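Local atomic coordinates of interleukin-1beta (Gallus gallus, PDB entry 2WRY), a protein that probably acts as a secreted pro-inflammatory cytokine that binds the interleukin-1 receptor, here as the beta-trefoil domain formed by the C-terminal part of a longer chain. Residues I14-Q19 against I133-Q138; C21-L24 against L30-L33; P66-I71 against K75-C80. All blocks are in the same frame, centred on the assembly; numbering follows the deposited sequence.

Contact 1. Residues I14-Q19 against I133-Q138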
# COMPACT_ATOMS: atom_id res chain seq x y z
N ILE A 14 -5.83 8.02 3.40
CA ILE A 14 -5.11 8.03 2.12
C ILE A 14 -6.06 8.28 0.97
O ILE A 14 -7.18 7.76 0.95
CB ILE A 14 -4.34 6.70 1.90
CG1 ILE A 14 -3.55 6.73 0.58
CG2 ILE A 14 -5.30 5.49 2.00
CD1 ILE A 14 -2.55 5.57 0.42
N PHE A 15 -5.63 9.13 0.03
CA PHE A 15 -6.35 9.35 -1.21
C PHE A 15 -5.30 9.32 -2.31
O PHE A 15 -4.16 9.71 -2.08
CB PHE A 15 -6.98 10.74 -1.23
CG PHE A 15 -8.15 10.88 -0.31
CD1 PHE A 15 -9.44 10.63 -0.76
CD2 PHE A 15 -7.96 11.25 1.02
CE1 PHE A 15 -10.55 10.76 0.09
CE2 PHE A 15 -9.06 11.36 1.89
CZ PHE A 15 -10.34 11.12 1.42
N ASP A 16 -5.67 8.88 -3.51
CA ASP A 16 -4.77 9.07 -4.64
C ASP A 16 -4.84 10.51 -5.13
O ASP A 16 -5.64 11.30 -4.62
CB ASP A 16 -4.95 8.01 -5.73
CG ASP A 16 -6.19 8.18 -6.58
OD1 ASP A 16 -6.84 9.27 -6.59
OD2 ASP A 16 -6.53 7.18 -7.27
N ILE A 17 -4.00 10.85 -6.11
CA ILE A 17 -3.89 12.23 -6.60
C ILE A 17 -5.12 12.76 -7.34
O ILE A 17 -5.23 13.98 -7.62
CB ILE A 17 -2.59 12.38 -7.50
CG1 ILE A 17 -1.99 13.75 -7.28
CG2 ILE A 17 -2.85 12.03 -9.00
CD1 ILE A 17 -1.38 13.86 -5.91
N ASN A 18 -6.06 11.86 -7.65
CA ASN A 18 -7.32 12.26 -8.25
C ASN A 18 -8.45 12.15 -7.24
O ASN A 18 -9.63 12.13 -7.63
CB ASN A 18 -7.61 11.40 -9.47
CG ASN A 18 -8.67 12.03 -10.36
OD1 ASN A 18 -8.54 13.20 -10.79
ND2 ASN A 18 -9.70 11.26 -10.66
N GLN A 19 -8.09 12.06 -5.96
CA GLN A 19 -9.03 12.07 -4.82
C GLN A 19 -9.89 10.82 -4.71
O GLN A 19 -10.95 10.86 -4.07
CB GLN A 19 -9.89 13.35 -4.78
CG GLN A 19 -9.08 14.66 -4.99
CD GLN A 19 -9.16 15.17 -6.43
OE1 GLN A 19 -10.25 15.27 -7.00
NE2 GLN A 19 -8.02 15.46 -7.03
N ILE A 133 2.62 0.63 -5.74
CA ILE A 133 1.18 0.50 -5.53
C ILE A 133 0.45 1.52 -6.41
O ILE A 133 0.80 2.71 -6.42
CB ILE A 133 0.77 0.71 -4.05
CG1 ILE A 133 1.47 -0.31 -3.14
CG2 ILE A 133 -0.77 0.66 -3.94
CD1 ILE A 133 1.13 -0.15 -1.69
N CYS A 134 -0.54 1.06 -7.16
CA CYS A 134 -1.23 1.96 -8.08
C CYS A 134 -2.73 1.77 -8.13
O CYS A 134 -3.27 0.72 -7.79
CB CYS A 134 -0.66 1.83 -9.51
SG CYS A 134 -0.96 0.20 -10.23
N THR A 135 -3.40 2.83 -8.56
CA THR A 135 -4.83 2.75 -8.84
C THR A 135 -5.07 2.98 -10.33
O THR A 135 -4.23 3.53 -11.05
CB THR A 135 -5.63 3.80 -8.02
OG1 THR A 135 -5.28 5.12 -8.46
CG2 THR A 135 -5.34 3.62 -6.52
N SER A 136 -6.24 2.56 -10.78
CA SER A 136 -6.63 2.78 -12.14
C SER A 136 -7.04 4.24 -12.30
O SER A 136 -7.39 4.90 -11.33
CB SER A 136 -7.84 1.90 -12.43
OG SER A 136 -8.33 2.12 -13.73
N LEU A 137 -6.99 4.75 -13.53
CA LEU A 137 -7.61 6.05 -13.82
C LEU A 137 -9.13 6.00 -13.69
O LEU A 137 -9.77 7.03 -13.44
CB LEU A 137 -7.24 6.50 -15.24
CG LEU A 137 -5.75 6.56 -15.62
CD1 LEU A 137 -5.55 7.05 -17.06
CD2 LEU A 137 -4.98 7.43 -14.67
N GLN A 138 -9.70 4.80 -13.87
CA GLN A 138 -11.15 4.59 -13.75
C GLN A 138 -11.55 4.24 -12.32
O GLN A 138 -10.80 3.57 -11.62
CB GLN A 138 -11.61 3.47 -14.68
CG GLN A 138 -11.67 3.85 -16.16
CD GLN A 138 -10.31 4.18 -16.74
OE1 GLN A 138 -9.32 3.49 -16.48
NE2 GLN A 138 -10.24 5.25 -17.54
O HOH W 1 -9.42 8.57 -11.11
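Thr135 meets Asp16 through one short side-chain bond where the end of strand 4-16 faces segment 133-138. Thr135 OG1 donates a hydrogen bond to Asp16 OD2 at 2.7 Å, meeting the oxygen on its anti side, 20° out of the carboxylate plane. The methyl of Thr135 turns instead to the ring of Phe22. Ser136 points the other way and forms an ST turn, its OG accepting from Gln138 N. At Leu137 the backbone carbonyl reaches segment 14-19 through a water, which lies 2.8 Å from Leu137 O and 2.7 Å from Asn18 ND2. Asp16 opens the type I turn that runs to Gln19 and forms an Asx turn: with chi1 at 75°, CG lies between the backbone N and carbonyl carbon, and Asp16 OD1 accepts from Asn18 N at 2.9 Å from above the carboxylate plane. With an alanine in place of Asp16, Thr135 OG1 would probably lose its carboxylate acceptor, Lys20 its salt-bridge partner, though keeping Ser136 O, and the turn its Asx bond. One buried carboxylate thus divides its oxygens, OD1 shaping its own turn and OD2 tying together two segments far apart in sequence, with Lys20 probably compensating its charge.

Contact 2. Residues C21-L24 against L30-L33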
# COMPACT_ATOMS: atom_id res chain seq x y z
N CYS A 21 -10.46 7.28 -2.88
CA CYS A 21 -10.03 6.58 -1.66
C CYS A 21 -10.14 5.09 -1.89
O CYS A 21 -10.67 4.65 -2.92
CB CYS A 21 -10.88 6.96 -0.46
SG CYS A 21 -12.60 6.59 -0.65
N PHE A 22 -9.65 4.34 -0.90
CA PHE A 22 -9.71 2.87 -0.94
C PHE A 22 -10.95 2.37 -0.18
O PHE A 22 -11.31 2.90 0.89
CB PHE A 22 -8.48 2.25 -0.27
CG PHE A 22 -7.16 2.51 -0.95
CD1 PHE A 22 -7.09 3.05 -2.24
CD2 PHE A 22 -5.99 2.20 -0.28
CE1 PHE A 22 -5.82 3.26 -2.84
CE2 PHE A 22 -4.73 2.39 -0.86
CZ PHE A 22 -4.65 2.93 -2.15
N VAL A 23 -11.60 1.36 -0.74
CA VAL A 23 -12.58 0.57 0.02
C VAL A 23 -12.24 -0.90 -0.11
O VAL A 23 -11.65 -1.30 -1.11
CB VAL A 23 -14.08 0.83 -0.37
CG1 VAL A 23 -14.44 2.32 -0.25
CG2 VAL A 23 -14.45 0.25 -1.74
N LEU A 24 -12.64 -1.70 0.89
CA LEU A 24 -12.40 -3.15 0.83
C LEU A 24 -13.58 -3.81 0.15
O LEU A 24 -14.64 -4.01 0.75
CB LEU A 24 -12.12 -3.71 2.24
CG LEU A 24 -11.62 -5.15 2.28
CD1 LEU A 24 -10.26 -5.26 1.60
CD2 LEU A 24 -11.54 -5.65 3.72
N LEU A 30 -8.81 -4.60 -2.48
CA LEU A 30 -9.14 -3.19 -2.37
C LEU A 30 -9.55 -2.67 -3.74
O LEU A 30 -9.00 -3.08 -4.76
CB LEU A 30 -7.92 -2.38 -1.93
CG LEU A 30 -7.41 -2.51 -0.51
CD1 LEU A 30 -6.05 -1.82 -0.47
CD2 LEU A 30 -8.37 -1.93 0.52
N VAL A 31 -10.50 -1.73 -3.74
CA VAL A 31 -10.79 -0.95 -4.94
C VAL A 31 -10.66 0.53 -4.60
O VAL A 31 -10.70 0.93 -3.42
CB VAL A 31 -12.20 -1.24 -5.54
CG1 VAL A 31 -12.32 -2.73 -5.95
CG2 VAL A 31 -13.29 -0.84 -4.61
N ALA A 32 -10.47 1.34 -5.64
CA ALA A 32 -10.40 2.79 -5.45
C ALA A 32 -11.58 3.48 -6.10
O ALA A 32 -11.92 3.22 -7.25
CB ALA A 32 -9.08 3.34 -5.96
N LEU A 33 -12.22 4.39 -5.37
CA LEU A 33 -13.37 5.10 -5.92
C LEU A 33 -13.48 6.50 -5.37
O LEU A 33 -12.80 6.84 -4.40
CB LEU A 33 -14.68 4.32 -5.71
CG LEU A 33 -14.87 3.34 -4.54
CD1 LEU A 33 -14.47 3.94 -3.24
CD2 LEU A 33 -16.32 2.84 -4.51
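Strands 21-24 and 30-33 run antiparallel as the two arms of a beta hairpin, their axes 4.6 Å apart at closest approach and their directions 140° apart, with Cys21-Leu33 and Val23-Val31 as hydrogen-bonded pairs and Phe22-Ala32 and Leu24-Leu30 as non-hydrogen-bonded ones. Each hydrogen-bonded pair carries two N-H to O bonds, Val23 N to Val31 O and Val31 N to Val23 O both 2.9 Å long. On the face of Val23 and Leu33 the packing is tight: Val23 divides its methyls, CG2 pressing on Val31 CG2 at 3.3 Å while CG1 meets Leu33 CD1 at 3.4 Å, the valine and Leu33 side chains crossing at about a right angle. Leu33 departs from a staggered conformation, with chi1 at 27°, and Leu33 CD1 also lies 4.2 Å from Cys21 SG. The other face carries Phe22, whose ring has Ala32 CB at its edge, near the ring plane, while Leu30 CD1 approaches Phe22 CD2 obliquely at 4.0 Å. Leu30 CD2 lies 4.0 Å from Leu24 CD1, so that one leucine spans both neighbours. From this face Phe22 reaches Ile14, and Leu30 reaches Met78 and Leu91. The amides and carbonyls of Cys21, Val23, Val31 and Leu33 pair between the strands, Phe22, Leu30 and Ala32 have backbone bonds to neighbouring chain, and both faces carry apolar side chains, one turned into the trefoil core.

Contact 3. Residues P66-I71 against K75-C80; sequences PVALGI and KLYMSC
Gly70 and Tyr77 face each other across a beta hairpin of the beta-trefoil, strand 66-71 running antiparallel to strand 76-80. They form a non-hydrogen-bonded pair with only 4.3 Å between Gly70 CA and Tyr77 CA. The tyrosine folds back over its partner: with CG anti to the carbonyl carbon (chi1 -80°) and chi2 at -95°, one ring face lies over the glycine. Gly70 CA stands 3.8 Å from the centroid of the Tyr77 ring, 25° off the normal, in a CH-pi contact displaced toward the rim. A CB on Gly70 would lie too near Tyr77 CE1, so the lack of a side chain probably lets the ring lie this close. Ala68 CB adds an oblique contact to Tyr77 CD1 at 3.8 Å. On the opposite face of the hairpin, Met78 lies between two aliphatic chains. Met78 CG meets Ile71 CD1 at 3.9 Å, the two side chains at about a right angle. Met78 SD touches Leu69 CD1 at 3.9 Å, and the bend at chi3 turns CE away from the extended line of the chain. Ile71 CG1 meets Leu76 CB, the two side chains crossing at a slant. Leu89 and Leu91 of strand 86-93 and Phe110 continue this apolar cluster around Met78. Backbone bonds run from Met78 N to Leu69 O and from Ile71 N to Leu76 O. Beyond the last direct bond the strands splay, and a water bridges them, accepting from Leu69 N at 2.8 Å and donating to Met78 O at 2.7 Å.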
# COMPACT_ATOMS: atom_id res chain seq x y z
N PRO A 66 11.15 1.97 5.35
CA PRO A 66 10.47 0.71 5.06
C PRO A 66 9.24 0.59 5.96
O PRO A 66 9.33 0.87 7.17
CB PRO A 66 11.52 -0.35 5.39
CG PRO A 66 12.49 0.32 6.38
CD PRO A 66 12.31 1.82 6.25
N VAL A 67 8.10 0.23 5.37
CA VAL A 67 6.84 0.17 6.11
C VAL A 67 6.05 -1.08 5.74
O VAL A 67 6.24 -1.64 4.65
CB VAL A 67 5.92 1.41 5.84
CG1 VAL A 67 6.60 2.70 6.28
CG2 VAL A 67 5.51 1.51 4.33
N ALA A 68 5.15 -1.52 6.64
CA ALA A 68 4.10 -2.47 6.25
C ALA A 68 2.80 -1.68 6.27
O ALA A 68 2.65 -0.75 7.08
CB ALA A 68 4.03 -3.65 7.21
N LEU A 69 1.86 -2.06 5.41
CA LEU A 69 0.60 -1.31 5.24
C LEU A 69 -0.57 -2.16 5.71
O LEU A 69 -0.99 -3.10 5.03
CB LEU A 69 0.42 -0.91 3.79
CG LEU A 69 1.59 -0.08 3.25
CD1 LEU A 69 1.36 0.20 1.78
CD2 LEU A 69 1.72 1.22 4.04
N GLY A 70 -1.05 -1.85 6.92
CA GLY A 70 -2.18 -2.56 7.50
C GLY A 70 -3.48 -1.89 7.08
O GLY A 70 -3.56 -0.67 6.96
N ILE A 71 -4.48 -2.71 6.78
CA ILE A 71 -5.80 -2.21 6.41
C ILE A 71 -6.56 -2.07 7.72
O ILE A 71 -7.02 -3.09 8.28
CB ILE A 71 -6.53 -3.19 5.45
CG1 ILE A 71 -5.62 -3.60 4.27
CG2 ILE A 71 -7.83 -2.57 4.95
CD1 ILE A 71 -5.02 -2.38 3.53
N LYS A 75 -7.70 -6.33 10.02
CA LYS A 75 -6.73 -7.36 10.41
C LYS A 75 -6.01 -7.96 9.18
O LYS A 75 -5.66 -9.15 9.13
CB LYS A 75 -7.43 -8.41 11.32
CG LYS A 75 -7.85 -7.88 12.75
CD LYS A 75 -9.08 -6.98 12.72
CE LYS A 75 -9.62 -6.72 14.12
NZ LYS A 75 -10.79 -5.79 14.07
N LEU A 76 -5.76 -7.09 8.20
CA LEU A 76 -5.09 -7.47 6.96
C LEU A 76 -3.85 -6.61 6.80
O LEU A 76 -3.84 -5.46 7.23
CB LEU A 76 -6.00 -7.20 5.75
CG LEU A 76 -7.32 -8.01 5.65
CD1 LEU A 76 -8.25 -7.45 4.58
CD2 LEU A 76 -7.05 -9.51 5.38
N TYR A 77 -2.82 -7.17 6.15
CA TYR A 77 -1.69 -6.38 5.63
C TYR A 77 -1.54 -6.58 4.12
O TYR A 77 -1.84 -7.66 3.61
CB TYR A 77 -0.38 -6.74 6.33
CG TYR A 77 -0.24 -6.05 7.67
CD1 TYR A 77 0.45 -4.84 7.79
CD2 TYR A 77 -0.83 -6.57 8.83
CE1 TYR A 77 0.59 -4.19 8.99
CE2 TYR A 77 -0.70 -5.93 10.05
CZ TYR A 77 0.01 -4.73 10.12
OH TYR A 77 0.13 -4.04 11.30
N MET A 78 -1.12 -5.52 3.41
CA MET A 78 -0.84 -5.62 1.97
C MET A 78 0.44 -6.42 1.76
O MET A 78 1.38 -6.31 2.55
CB MET A 78 -0.63 -4.24 1.36
CG MET A 78 -1.81 -3.34 1.56
SD MET A 78 -1.63 -1.94 0.42
CE MET A 78 -2.64 -2.47 -0.92
N SER A 79 0.49 -7.17 0.68
CA SER A 79 1.76 -7.86 0.32
C SER A 79 1.90 -7.94 -1.19
O SER A 79 0.91 -7.88 -1.90
CB SER A 79 1.81 -9.27 0.94
OG SER A 79 0.83 -10.08 0.33
N CYS A 80 3.13 -8.09 -1.68
CA CYS A 80 3.34 -8.33 -3.11
C CYS A 80 3.87 -9.72 -3.29
O CYS A 80 4.86 -10.11 -2.65
CB CYS A 80 4.37 -7.34 -3.63
SG CYS A 80 3.75 -5.70 -3.51
O HOH W 2 2.32 -4.63 4.38
O HOH W 3 -6.60 -4.10 11.58

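Contacts 2 and 3 are hairpins, each between strands close in sequence, whereas contact 1 joins segments 114 residues apart and encloses both within its loop. All three are largely buried, but the centre of contact 3 lies nearest the chain's centre, about 6 Å from it, against 11 Å for the centres of the others. Contacts 1 and 3 reach the same sheet, and contact 2 lies in another. Their chemistry differs with the elements they join: contact 1 is polar, while the hairpins combine backbone bonding with apolar side chains. The three meet in the interior, Thr135 CG2 packing on Ala32 CB at 3.8 Å, Ile133 CD1 on Leu69 CD1 at 3.5 Å, and Leu30 CD1 on Met78 CE at 3.5 Å.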